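Local coordinates for probable exosome complex exonuclease 2 (Archaeoglobus fulgidus, PDB 3M7N), which is probably a non-catalytic RNase PH-family subunit of the archaeal RNA-degrading exosome that is predicted to help structure the active site of its partner Rrp41, at residues D30-V35 with D145-D150; K44-A49 with G61-P66; E36-V41 with S48-L53. All blocks are in the same frame, centred on the assembly; numbering follows the deposited sequence.

Interaction 1 of 3, residues D30-V35 with D145-D150; sequences DEFRKV and DGNLLD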
ATOM      1  N   ASP H  30      -8.507  -0.069  41.976  1.00 27.27           N
ATOM      2  CA  ASP H  30      -8.711  -1.478  41.693  1.00 21.88           C
ATOM      3  C   ASP H  30     -10.171  -1.733  41.341  1.00 25.64           C
ATOM      4  O   ASP H  30     -10.649  -2.878  41.396  1.00 23.05           O
ATOM      5  CB  ASP H  30      -8.288  -2.306  42.887  1.00 24.69           C
ATOM      6  CG  ASP H  30      -9.069  -1.956  44.149  1.00 30.70           C
ATOM      7  OD1 ASP H  30      -9.702  -0.878  44.200  1.00 25.47           O
ATOM      8  OD2 ASP H  30      -9.070  -2.789  45.081  1.00 29.96           O
ATOM      9  N   GLU H  31     -10.862  -0.666  40.933  1.00 21.48           N
ATOM     10  CA  GLU H  31     -12.308  -0.719  40.671  1.00 26.78           C
ATOM     11  C   GLU H  31     -12.724  -0.677  39.182  1.00 25.17           C
ATOM     12  O   GLU H  31     -12.470   0.308  38.486  1.00 27.31           O
ATOM     13  CB  GLU H  31     -13.006   0.427  41.428  1.00 23.06           C
ATOM     14  CG  GLU H  31     -14.488   0.474  41.228  1.00 24.83           C
ATOM     15  CD  GLU H  31     -15.142   1.637  41.961  1.00 31.25           C
ATOM     16  OE1 GLU H  31     -14.421   2.398  42.644  1.00 28.66           O
ATOM     17  OE2 GLU H  31     -16.378   1.799  41.831  1.00 31.11           O
ATOM     18  N   PHE H  32     -13.382  -1.731  38.708  1.00 25.31           N
ATOM     19  CA  PHE H  32     -13.981  -1.754  37.366  1.00 25.44           C
ATOM     20  C   PHE H  32     -15.192  -0.830  37.260  1.00 27.53           C
ATOM     21  O   PHE H  32     -15.884  -0.576  38.249  1.00 29.39           O
ATOM     22  CB  PHE H  32     -14.410  -3.177  36.993  1.00 25.95           C
ATOM     23  CG  PHE H  32     -13.350  -3.964  36.275  1.00 25.56           C
ATOM     24  CD1 PHE H  32     -12.247  -4.452  36.963  1.00 24.92           C
ATOM     25  CD2 PHE H  32     -13.461  -4.219  34.903  1.00 23.41           C
ATOM     26  CE1 PHE H  32     -11.254  -5.180  36.300  1.00 24.73           C
ATOM     27  CE2 PHE H  32     -12.477  -4.939  34.227  1.00 23.55           C
ATOM     28  CZ  PHE H  32     -11.365  -5.429  34.935  1.00 25.45           C
ATOM     29  N   ARG H  33     -15.461  -0.321  36.064  1.00 31.85           N
ATOM     30  CA  ARG H  33     -16.735   0.360  35.844  1.00 27.96           C
ATOM     31  C   ARG H  33     -17.869  -0.666  35.841  1.00 29.05           C
ATOM     32  O   ARG H  33     -17.644  -1.876  35.874  1.00 24.26           O
ATOM     33  CB  ARG H  33     -16.768   1.124  34.528  1.00 28.96           C
ATOM     34  CG  ARG H  33     -15.686   2.165  34.319  1.00 28.01           C
ATOM     35  CD  ARG H  33     -14.704   1.594  33.343  1.00 32.03           C
ATOM     36  NE  ARG H  33     -14.690   2.294  32.081  1.00 31.27           N
ATOM     37  CZ  ARG H  33     -14.108   1.856  30.963  1.00 30.19           C
ATOM     38  NH1 ARG H  33     -14.165   2.612  29.877  1.00 30.89           N
ATOM     39  NH2 ARG H  33     -13.484   0.689  30.911  1.00 22.25           N
ATOM     40  N   LYS H  34     -19.093  -0.163  35.799  1.00 29.54           N
ATOM     41  CA  LYS H  34     -20.261  -1.001  35.727  1.00 26.59           C
ATOM     42  C   LYS H  34     -20.138  -1.897  34.501  1.00 29.34           C
ATOM     43  O   LYS H  34     -19.818  -1.432  33.403  1.00 29.45           O
ATOM     44  CB  LYS H  34     -21.488  -0.105  35.623  1.00 37.69           C
ATOM     45  CG  LYS H  34     -22.840  -0.803  35.588  1.00 42.84           C
ATOM     46  CD  LYS H  34     -23.951   0.276  35.655  1.00 54.64           C
ATOM     47  CE  LYS H  34     -25.365  -0.296  35.573  1.00 55.70           C
ATOM     48  NZ  LYS H  34     -25.793  -0.556  34.173  1.00 55.36           N
ATOM     49  N   VAL H  35     -20.383  -3.185  34.701  1.00 22.95           N
ATOM     50  CA  VAL H  35     -20.332  -4.160  33.645  1.00 25.43           C
ATOM     51  C   VAL H  35     -21.740  -4.642  33.353  1.00 29.80           C
ATOM     52  O   VAL H  35     -22.532  -4.828  34.252  1.00 30.40           O
ATOM     53  CB  VAL H  35     -19.521  -5.365  34.079  1.00 29.32           C
ATOM     54  CG1 VAL H  35     -19.683  -6.489  33.087  1.00 29.63           C
ATOM     55  CG2 VAL H  35     -18.073  -4.982  34.249  1.00 30.91           C
ATOM     56  N   ASP H 145     -14.521   3.172  24.590  1.00 30.93           N
ATOM     57  CA  ASP H 145     -14.245   4.107  25.673  1.00 30.70           C
ATOM     58  C   ASP H 145     -13.202   3.540  26.654  1.00 29.67           C
ATOM     59  O   ASP H 145     -13.260   3.806  27.849  1.00 27.64           O
ATOM     60  CB  ASP H 145     -15.524   4.519  26.397  1.00 27.99           C
ATOM     61  CG  ASP H 145     -15.403   5.883  27.061  1.00 34.76           C
ATOM     62  OD1 ASP H 145     -16.064   6.122  28.104  1.00 34.66           O
ATOM     63  OD2 ASP H 145     -14.631   6.717  26.542  1.00 32.35           O
ATOM     64  N   GLY H 146     -12.248   2.774  26.136  1.00 27.04           N
ATOM     65  CA  GLY H 146     -11.184   2.211  26.954  1.00 24.38           C
ATOM     66  C   GLY H 146     -11.393   0.739  27.283  1.00 23.48           C
ATOM     67  O   GLY H 146     -12.524   0.280  27.456  1.00 24.74           O
ATOM     68  N   ASN H 147     -10.291  -0.003  27.350  1.00 20.85           N
ATOM     69  CA  ASN H 147     -10.283  -1.403  27.781  1.00 21.10           C
ATOM     70  C   ASN H 147     -11.232  -2.340  27.025  1.00 24.37           C
ATOM     71  O   ASN H 147     -11.932  -3.161  27.631  1.00 25.36           O
ATOM     72  CB  ASN H 147     -10.539  -1.457  29.283  1.00 25.64           C
ATOM     73  CG  ASN H 147     -10.097  -2.750  29.917  1.00 21.96           C
ATOM     74  OD1 ASN H 147     -10.322  -2.952  31.104  1.00 26.34           O
ATOM     75  ND2 ASN H 147      -9.487  -3.636  29.144  1.00 22.17           N
ATOM     76  N   LEU H 148     -11.254  -2.204  25.702  1.00 26.12           N
ATOM     77  CA  LEU H 148     -11.931  -3.150  24.819  1.00 25.70           C
ATOM     78  C   LEU H 148     -11.429  -4.559  25.086  1.00 23.52           C
ATOM     79  O   LEU H 148     -12.148  -5.545  24.908  1.00 20.57           O
ATOM     80  CB  LEU H 148     -11.670  -2.783  23.347  1.00 26.09           C
ATOM     81  CG  LEU H 148     -12.681  -1.800  22.748  1.00 26.67           C
ATOM     82  CD1 LEU H 148     -12.211  -1.267  21.428  1.00 31.62           C
ATOM     83  CD2 LEU H 148     -13.991  -2.492  22.596  1.00 24.88           C
ATOM     84  N   LEU H 149     -10.171  -4.650  25.490  1.00 22.09           N
ATOM     85  CA  LEU H 149      -9.587  -5.940  25.800  1.00 25.36           C
ATOM     86  C   LEU H 149     -10.399  -6.734  26.864  1.00 24.93           C
ATOM     87  O   LEU H 149     -10.900  -7.826  26.582  1.00 22.69           O
ATOM     88  CB  LEU H 149      -8.139  -5.737  26.232  1.00 26.94           C
ATOM     89  CG  LEU H 149      -7.360  -6.975  26.633  1.00 29.94           C
ATOM     90  CD1 LEU H 149      -7.496  -8.049  25.573  1.00 25.42           C
ATOM     91  CD2 LEU H 149      -5.904  -6.584  26.860  1.00 29.61           C
ATOM     92  N   ASP H 150     -10.554  -6.193  28.072  1.00 20.73           N
ATOM     93  CA  ASP H 150     -11.307  -6.940  29.093  1.00 24.43           C
ATOM     94  C   ASP H 150     -12.775  -7.111  28.692  1.00 20.95           C
ATOM     95  O   ASP H 150     -13.335  -8.191  28.834  1.00 24.83           O
ATOM     96  CB  ASP H 150     -11.191  -6.295  30.482  1.00 23.07           C
ATOM     97  CG  ASP H 150      -9.762  -6.305  31.019  1.00 26.41           C
ATOM     98  OD1 ASP H 150      -9.465  -5.501  31.933  1.00 27.11           O
ATOM     99  OD2 ASP H 150      -8.939  -7.105  30.528  1.00 21.10           O
TER
HETATM  100  O   HOH W   1     -16.610   4.310  30.232  1.00 30.90           O

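Interaction 2 of 3, residues K44-A49 with G61-P66; sequences KAEGSA and GVKMQP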
ATOM      1  N   LYS H  44     -29.105 -15.242  14.877  1.00 39.46           N
ATOM      2  CA  LYS H  44     -28.615 -16.039  13.760  1.00 36.70           C
ATOM      3  C   LYS H  44     -27.297 -16.694  14.101  1.00 33.95           C
ATOM      4  O   LYS H  44     -26.899 -17.667  13.465  1.00 41.50           O
ATOM      5  CB  LYS H  44     -28.469 -15.209  12.479  1.00 40.07           C
ATOM      6  CG  LYS H  44     -29.785 -14.942  11.760  1.00 45.66           C
ATOM      7  CD  LYS H  44     -29.587 -14.596  10.283  1.00 39.74           C
ATOM      8  CE  LYS H  44     -30.936 -14.201   9.646  1.00 49.53           C
ATOM      9  NZ  LYS H  44     -30.892 -14.048   8.145  1.00 51.09           N
ATOM     10  N   ALA H  45     -26.600 -16.160  15.093  1.00 31.44           N
ATOM     11  CA  ALA H  45     -25.359 -16.792  15.520  1.00 34.92           C
ATOM     12  C   ALA H  45     -25.632 -18.030  16.388  1.00 35.32           C
ATOM     13  O   ALA H  45     -26.718 -18.185  16.955  1.00 34.48           O
ATOM     14  CB  ALA H  45     -24.495 -15.805  16.248  1.00 34.19           C
ATOM     15  N   GLU H  46     -24.643 -18.912  16.483  1.00 37.37           N
ATOM     16  CA  GLU H  46     -24.719 -20.049  17.404  1.00 36.23           C
ATOM     17  C   GLU H  46     -24.641 -19.616  18.874  1.00 33.83           C
ATOM     18  O   GLU H  46     -25.299 -20.187  19.747  1.00 33.70           O
ATOM     19  CB  GLU H  46     -23.648 -21.083  17.073  1.00 30.67           C
ATOM     20  CG  GLU H  46     -23.973 -21.951  15.847  1.00 38.59           C
ATOM     21  CD  GLU H  46     -23.927 -21.178  14.526  1.00 36.95           C
ATOM     22  OE1 GLU H  46     -22.845 -21.096  13.917  1.00 37.46           O
ATOM     23  OE2 GLU H  46     -24.971 -20.651  14.097  1.00 38.16           O
ATOM     24  N   GLY H  47     -23.842 -18.594  19.131  1.00 33.80           N
ATOM     25  CA  GLY H  47     -23.743 -17.995  20.455  1.00 32.91           C
ATOM     26  C   GLY H  47     -23.363 -16.533  20.272  1.00 34.97           C
ATOM     27  O   GLY H  47     -22.778 -16.158  19.247  1.00 29.59           O
ATOM     28  N   SER H  48     -23.709 -15.693  21.242  1.00 30.05           N
ATOM     29  CA  SER H  48     -23.411 -14.286  21.098  1.00 29.20           C
ATOM     30  C   SER H  48     -23.545 -13.565  22.405  1.00 30.38           C
ATOM     31  O   SER H  48     -24.285 -13.998  23.284  1.00 31.81           O
ATOM     32  CB  SER H  48     -24.332 -13.633  20.046  1.00 31.03           C
ATOM     33  OG  SER H  48     -25.684 -13.640  20.458  1.00 29.07           O
ATOM     34  N   ALA H  49     -22.850 -12.441  22.524  1.00 24.11           N
ATOM     35  CA  ALA H  49     -22.980 -11.645  23.721  1.00 27.68           C
ATOM     36  C   ALA H  49     -22.565 -10.201  23.498  1.00 28.79           C
ATOM     37  O   ALA H  49     -21.601  -9.911  22.791  1.00 28.74           O
ATOM     38  CB  ALA H  49     -22.193 -12.281  24.883  1.00 27.19           C
ATOM     39  N   GLY H  61     -19.738 -12.723  18.515  1.00 27.75           N
ATOM     40  CA  GLY H  61     -20.590 -13.793  18.025  1.00 27.47           C
ATOM     41  C   GLY H  61     -19.776 -15.047  17.790  1.00 31.93           C
ATOM     42  O   GLY H  61     -18.591 -14.985  17.458  1.00 33.02           O
ATOM     43  N   VAL H  62     -20.409 -16.193  17.974  1.00 29.78           N
ATOM     44  CA  VAL H  62     -19.738 -17.454  17.753  1.00 28.79           C
ATOM     45  C   VAL H  62     -20.408 -18.201  16.619  1.00 30.46           C
ATOM     46  O   VAL H  62     -21.626 -18.248  16.547  1.00 30.29           O
ATOM     47  CB  VAL H  62     -19.765 -18.347  19.022  1.00 30.96           C
ATOM     48  CG1 VAL H  62     -19.051 -19.674  18.752  1.00 26.74           C
ATOM     49  CG2 VAL H  62     -19.131 -17.622  20.197  1.00 26.89           C
ATOM     50  N   LYS H  63     -19.601 -18.787  15.743  1.00 33.24           N
ATOM     51  CA  LYS H  63     -20.105 -19.627  14.669  1.00 34.78           C
ATOM     52  C   LYS H  63     -19.397 -20.977  14.673  1.00 35.42           C
ATOM     53  O   LYS H  63     -18.180 -21.055  14.851  1.00 36.69           O
ATOM     54  CB  LYS H  63     -19.917 -18.947  13.305  1.00 34.47           C
ATOM     55  CG  LYS H  63     -20.682 -17.649  13.132  1.00 31.32           C
ATOM     56  CD  LYS H  63     -22.191 -17.880  13.198  1.00 35.25           C
ATOM     57  CE  LYS H  63     -22.705 -18.633  11.973  1.00 35.76           C
ATOM     58  NZ  LYS H  63     -24.194 -18.579  11.883  1.00 35.57           N
ATOM     59  N   MET H  64     -20.156 -22.044  14.466  1.00 34.75           N
ATOM     60  CA  MET H  64     -19.572 -23.371  14.424  1.00 40.13           C
ATOM     61  C   MET H  64     -19.952 -24.063  13.132  1.00 40.75           C
ATOM     62  O   MET H  64     -21.103 -24.006  12.700  1.00 43.59           O
ATOM     63  CB  MET H  64     -20.053 -24.209  15.607  1.00 41.43           C
ATOM     64  CG  MET H  64     -19.650 -23.660  16.963  1.00 39.12           C
ATOM     65  SD  MET H  64     -20.209 -24.733  18.295  1.00 42.63           S
ATOM     66  CE  MET H  64     -19.070 -26.107  18.088  1.00 41.75           C
ATOM     67  N   GLN H  65     -18.976 -24.709  12.513  1.00 41.81           N
ATOM     68  CA  GLN H  65     -19.230 -25.511  11.331  1.00 45.00           C
ATOM     69  C   GLN H  65     -18.267 -26.691  11.321  1.00 44.11           C
ATOM     70  O   GLN H  65     -17.156 -26.594  11.836  1.00 43.75           O
ATOM     71  CB  GLN H  65     -19.107 -24.662  10.060  1.00 38.65           C
ATOM     72  CG  GLN H  65     -17.737 -24.052   9.845  1.00 42.63           C
ATOM     73  CD  GLN H  65     -17.664 -23.158   8.613  1.00 42.88           C
ATOM     74  OE1 GLN H  65     -18.493 -22.260   8.420  1.00 40.69           O
ATOM     75  NE2 GLN H  65     -16.662 -23.400   7.774  1.00 39.16           N
ATOM     76  N   PRO H  66     -18.713 -27.832  10.779  1.00 50.63           N
ATOM     77  CA  PRO H  66     -17.830 -28.996  10.650  1.00 47.16           C
ATOM     78  C   PRO H  66     -16.663 -28.632   9.762  1.00 49.78           C
ATOM     79  O   PRO H  66     -16.806 -27.723   8.956  1.00 52.49           O
ATOM     80  CB  PRO H  66     -18.718 -30.024   9.960  1.00 50.14           C
ATOM     81  CG  PRO H  66     -20.107 -29.654  10.378  1.00 48.12           C
ATOM     82  CD  PRO H  66     -20.115 -28.158  10.461  1.00 48.27           C
TER
HETATM   83  O   HOH W   2     -22.525 -21.974  11.335  1.00 40.84           O

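Interaction 3 of 3, residues E36-V41 with S48-L53; sequences EIIPNV and SALVKL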
ATOM      1  N   GLU H  36     -22.051  -4.839  32.084  1.00 34.92           N
ATOM      2  CA  GLU H  36     -23.320  -5.422  31.702  1.00 32.41           C
ATOM      3  C   GLU H  36     -23.050  -6.469  30.634  1.00 29.39           C
ATOM      4  O   GLU H  36     -22.352  -6.191  29.647  1.00 30.21           O
ATOM      5  CB  GLU H  36     -24.234  -4.336  31.152  1.00 34.31           C
ATOM      6  CG  GLU H  36     -25.614  -4.355  31.707  1.00 35.70           C
ATOM      7  CD  GLU H  36     -26.492  -3.276  31.100  1.00 49.76           C
ATOM      8  OE1 GLU H  36     -27.574  -3.624  30.569  1.00 52.86           O
ATOM      9  OE2 GLU H  36     -26.091  -2.087  31.154  1.00 46.71           O
ATOM     10  N   ILE H  37     -23.582  -7.670  30.848  1.00 23.12           N
ATOM     11  CA  ILE H  37     -23.402  -8.790  29.931  1.00 28.17           C
ATOM     12  C   ILE H  37     -24.747  -9.275  29.358  1.00 34.42           C
ATOM     13  O   ILE H  37     -25.557  -9.838  30.088  1.00 31.68           O
ATOM     14  CB  ILE H  37     -22.703  -9.963  30.627  1.00 28.66           C
ATOM     15  CG1 ILE H  37     -21.437  -9.478  31.332  1.00 30.86           C
ATOM     16  CG2 ILE H  37     -22.371 -11.060  29.623  1.00 27.77           C
ATOM     17  CD1 ILE H  37     -20.712 -10.569  32.111  1.00 32.49           C
ATOM     18  N   ILE H  38     -24.976  -9.056  28.059  1.00 29.79           N
ATOM     19  CA  ILE H  38     -26.232  -9.450  27.422  1.00 26.91           C
ATOM     20  C   ILE H  38     -26.031 -10.565  26.407  1.00 29.75           C
ATOM     21  O   ILE H  38     -25.536 -10.329  25.303  1.00 33.93           O
ATOM     22  CB  ILE H  38     -26.923  -8.262  26.673  1.00 34.76           C
ATOM     23  CG1 ILE H  38     -26.618  -6.915  27.338  1.00 36.22           C
ATOM     24  CG2 ILE H  38     -28.443  -8.490  26.568  1.00 25.40           C
ATOM     25  CD1 ILE H  38     -27.552  -6.564  28.464  1.00 36.86           C
ATOM     26  N   PRO H  39     -26.434 -11.784  26.758  1.00 28.14           N
ATOM     27  CA  PRO H  39     -26.323 -12.920  25.833  1.00 32.34           C
ATOM     28  C   PRO H  39     -27.423 -12.940  24.748  1.00 34.65           C
ATOM     29  O   PRO H  39     -28.458 -12.281  24.883  1.00 30.38           O
ATOM     30  CB  PRO H  39     -26.491 -14.137  26.753  1.00 29.56           C
ATOM     31  CG  PRO H  39     -26.560 -13.586  28.152  1.00 31.94           C
ATOM     32  CD  PRO H  39     -27.001 -12.184  28.049  1.00 32.10           C
ATOM     33  N   ASN H  40     -27.184 -13.691  23.677  1.00 33.46           N
ATOM     34  CA  ASN H  40     -28.205 -13.916  22.653  1.00 38.38           C
ATOM     35  C   ASN H  40     -28.635 -12.678  21.868  1.00 36.94           C
ATOM     36  O   ASN H  40     -29.791 -12.557  21.487  1.00 38.60           O
ATOM     37  CB  ASN H  40     -29.442 -14.533  23.291  1.00 34.87           C
ATOM     38  CG  ASN H  40     -29.171 -15.898  23.858  1.00 48.81           C
ATOM     39  OD1 ASN H  40     -29.198 -16.103  25.077  1.00 48.64           O
ATOM     40  ND2 ASN H  40     -28.898 -16.856  22.973  1.00 54.41           N
ATOM     41  N   VAL H  41     -27.727 -11.745  21.635  1.00 34.10           N
ATOM     42  CA  VAL H  41     -28.127 -10.540  20.935  1.00 29.47           C
ATOM     43  C   VAL H  41     -28.154 -10.750  19.429  1.00 30.62           C
ATOM     44  O   VAL H  41     -28.736  -9.951  18.711  1.00 31.48           O
ATOM     45  CB  VAL H  41     -27.247  -9.339  21.314  1.00 36.89           C
ATOM     46  CG1 VAL H  41     -27.559  -8.897  22.749  1.00 28.53           C
ATOM     47  CG2 VAL H  41     -25.757  -9.673  21.129  1.00 27.80           C
ATOM     48  N   SER H  48     -23.709 -15.693  21.242  1.00 30.05           N
ATOM     49  CA  SER H  48     -23.411 -14.286  21.098  1.00 29.20           C
ATOM     50  C   SER H  48     -23.545 -13.565  22.405  1.00 30.38           C
ATOM     51  O   SER H  48     -24.285 -13.998  23.284  1.00 31.81           O
ATOM     52  CB  SER H  48     -24.332 -13.633  20.046  1.00 31.03           C
ATOM     53  OG  SER H  48     -25.684 -13.640  20.458  1.00 29.07           O
ATOM     54  N   ALA H  49     -22.850 -12.441  22.524  1.00 24.11           N
ATOM     55  CA  ALA H  49     -22.980 -11.645  23.721  1.00 27.68           C
ATOM     56  C   ALA H  49     -22.565 -10.201  23.498  1.00 28.79           C
ATOM     57  O   ALA H  49     -21.601  -9.911  22.791  1.00 28.74           O
ATOM     58  CB  ALA H  49     -22.193 -12.281  24.883  1.00 27.19           C
ATOM     59  N   LEU H  50     -23.330  -9.296  24.086  1.00 26.28           N
ATOM     60  CA  LEU H  50     -22.951  -7.901  24.119  1.00 28.09           C
ATOM     61  C   LEU H  50     -22.479  -7.581  25.523  1.00 27.65           C
ATOM     62  O   LEU H  50     -23.145  -7.901  26.514  1.00 29.83           O
ATOM     63  CB  LEU H  50     -24.120  -6.995  23.729  1.00 25.10           C
ATOM     64  CG  LEU H  50     -23.933  -5.491  23.954  1.00 30.62           C
ATOM     65  CD1 LEU H  50     -22.982  -4.903  22.925  1.00 29.25           C
ATOM     66  CD2 LEU H  50     -25.278  -4.767  23.907  1.00 26.35           C
ATOM     67  N   VAL H  51     -21.312  -6.967  25.609  1.00 25.37           N
ATOM     68  CA  VAL H  51     -20.838  -6.476  26.877  1.00 24.00           C
ATOM     69  C   VAL H  51     -20.689  -4.969  26.904  1.00 24.52           C
ATOM     70  O   VAL H  51     -20.139  -4.377  25.983  1.00 29.59           O
ATOM     71  CB  VAL H  51     -19.484  -7.103  27.225  1.00 25.64           C
ATOM     72  CG1 VAL H  51     -18.779  -6.294  28.350  1.00 20.16           C
ATOM     73  CG2 VAL H  51     -19.679  -8.552  27.578  1.00 19.00           C
ATOM     74  N   LYS H  52     -21.170  -4.363  27.982  1.00 26.78           N
ATOM     75  CA  LYS H  52     -20.906  -2.960  28.271  1.00 31.16           C
ATOM     76  C   LYS H  52     -20.018  -2.840  29.506  1.00 31.02           C
ATOM     77  O   LYS H  52     -20.293  -3.438  30.559  1.00 28.29           O
ATOM     78  CB  LYS H  52     -22.208  -2.182  28.489  1.00 33.36           C
ATOM     79  CG  LYS H  52     -23.175  -2.277  27.321  1.00 36.95           C
ATOM     80  CD  LYS H  52     -24.484  -1.572  27.627  1.00 36.49           C
ATOM     81  CE  LYS H  52     -25.325  -1.476  26.369  1.00 35.67           C
ATOM     82  NZ  LYS H  52     -26.704  -0.994  26.656  1.00 44.00           N
ATOM     83  N   LEU H  53     -18.957  -2.062  29.348  1.00 27.45           N
ATOM     84  CA  LEU H  53     -17.954  -1.853  30.368  1.00 27.34           C
ATOM     85  C   LEU H  53     -17.809  -0.357  30.463  1.00 22.95           C
ATOM     86  O   LEU H  53     -17.079   0.236  29.690  1.00 27.59           O
ATOM     87  CB  LEU H  53     -16.625  -2.485  29.926  1.00 23.91           C
ATOM     88  CG  LEU H  53     -15.416  -2.267  30.827  1.00 25.33           C
ATOM     89  CD1 LEU H  53     -15.868  -2.448  32.253  1.00 27.40           C
ATOM     90  CD2 LEU H  53     -14.245  -3.206  30.500  1.00 21.64           C
TER

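Interaction 1 of 3, residues D30-V35 with D145-D150
Arg33 and Phe32 reach from the loop before strand 35-39 to the turn that starts helix 148-161, a small, largely buried side-chain contact in the RNase PH-like domain. The arginine carries most of it. Its CG lies anti to the carbonyl carbon (chi1 -57°) and the chain then bends at chi2 and chi3, which brings the guanidinium edge-on to the backbone of Asp145 and Gly146. NH1 is modelled 2.5 Å from Asp145 O, a distance too short to be relied on, and NH2 lies 3.6 Å from Gly146 O, an oxygen that accepts a hydrogen bond from Thr56. NH2 also meets the CB of Asn147 along the same edge, and it is held by a salt bridge to Asp199. A water completes the approach: it accepts a bond from Arg33 NH1 at 3.0 Å and donates one to Asp145 OD1 at 2.8 Å. The two charged groups are thus joined indirectly, NH1 and OD1 being 4.4 Å apart. The Asp145 carboxylate has its direct ion pairs with Lys37 and Arg38 of the neighbouring exonuclease 1 chain, which places this end of the contact at a subunit interface.

Phe32 meets the start of the helix itself, its CZ 3.6 Å from Asp150 OD1 in the first turn. Ring and carboxylate planes are 33° apart, and the oxygen meets the ring obliquely. Asp150 OD2 is bound by Ser186 and Thr188, which ties the carboxylate to strand 185-192. Asn147 occupies the N-cap position just before the helix. Around the contact, Leu53 at the end of strand 47-53 packs against Phe32, Arg33 and Asn147, while Val187 of strand 185-192 and Leu252 of helix 235-253 touch the Phe32 ring.

Interaction 2 of 3, residues K44-A49 with G61-P66
Strands 47-49 and 61-66 run antiparallel, 171° between their directions and 4.5 Å apart at closest approach, and the pairing opens with a classic beta bulge: Glu46 and Gly47 both face Val62. This is the far end of the hairpin made by strands 47-53 and 56-67. Val62 N donates to Gly47 O at 2.7 Å, whereas Val62 O receives two weak bonds, from Glu46 N and Gly47 N. Beyond the bulge, Ser48 and Gly61 form a non-hydrogen-bonded pair.

Glu46 continues the pairing with its side chain. CG is anti to the carbonyl carbon (chi1 -77°) and the chain bends at chi2, carrying the carboxylate over to the edge of strand 61-66. OE2 forms a salt bridge with Lys63 NZ at 3.1 Å through its syn lone pair, and Arg169 is a second cationic partner of that oxygen. Lys63, folded at chi2 and chi3, crosses Glu46 at about a right angle; its ammonium also bonds Val86 O and Glu87 O of the neighbouring exonuclease 1 chain, so the ion pair sits at a subunit interface. The other oxygen, Glu46 OE1, accepts the Met64 N-H at 2.9 Å on its anti lone pair.

Interaction 3 of 3, residues E36-V41 with S48-L53
Ser48 OG lies 3.0 Å from Val41 N and accepts the N-H of Ile42 just beyond, at the turn end of the antiparallel beta hairpin of strands 35-39 and 47-53. The hydroxyl stands between its own backbone N and carbonyl carbon (chi1 65°), which turns it toward the turning chain. Asn40 N donates to Ser48 O from above the carbonyl plane. Further along, Glu36 with Lys52 and Ile38 with Leu50 are hydrogen-bonded pairs, each closed by two reciprocal N-H to O bonds; the one from Ile38 N to Leu50 O is almost straight, at 177°. Ile37 with Val51 and Pro39 with Ala49 are the non-hydrogen-bonded pairs between and beyond them.

Side chains alternate between the two faces of the sheet. On one face Ile37 CG2 meets Val51 CG2 at 4.2 Å, and Ala155 and Ala158 of helix 148-161 pack against this side. On the other, Glu36 and Lys52 run side by side with extended chains, Glu36 OE2 3.9 Å from Lys52 CD and 4.7 Å from its NZ, opposite charges beyond salt-bridge distance. Beside the turn, Val41 crosses Leu50 at about a right angle, its CG1 4.1 Å from Leu50 CB.

Overall arrangement
All three contacts lie in one RNase PH-like domain. Interaction 1 closes the long loop within which the other two are nested. Interactions 2 and 3 are consecutive hairpins of one mixed sheet: strand 47-53 pairs with 35-39 on one side and with 56-67 on the other, and the two contacts share Ser48 and Ala49, their centres about 14 Å apart. Interaction 1 touches interaction 3 through Leu53, whereas its centre is about 25 Å from that of interaction 2, across the middle of the chain. Both interaction 1, through Asp145, and interaction 2, through Lys44 and Lys63, reach the exonuclease 1 subunit, as would fit a structuring part in its active site.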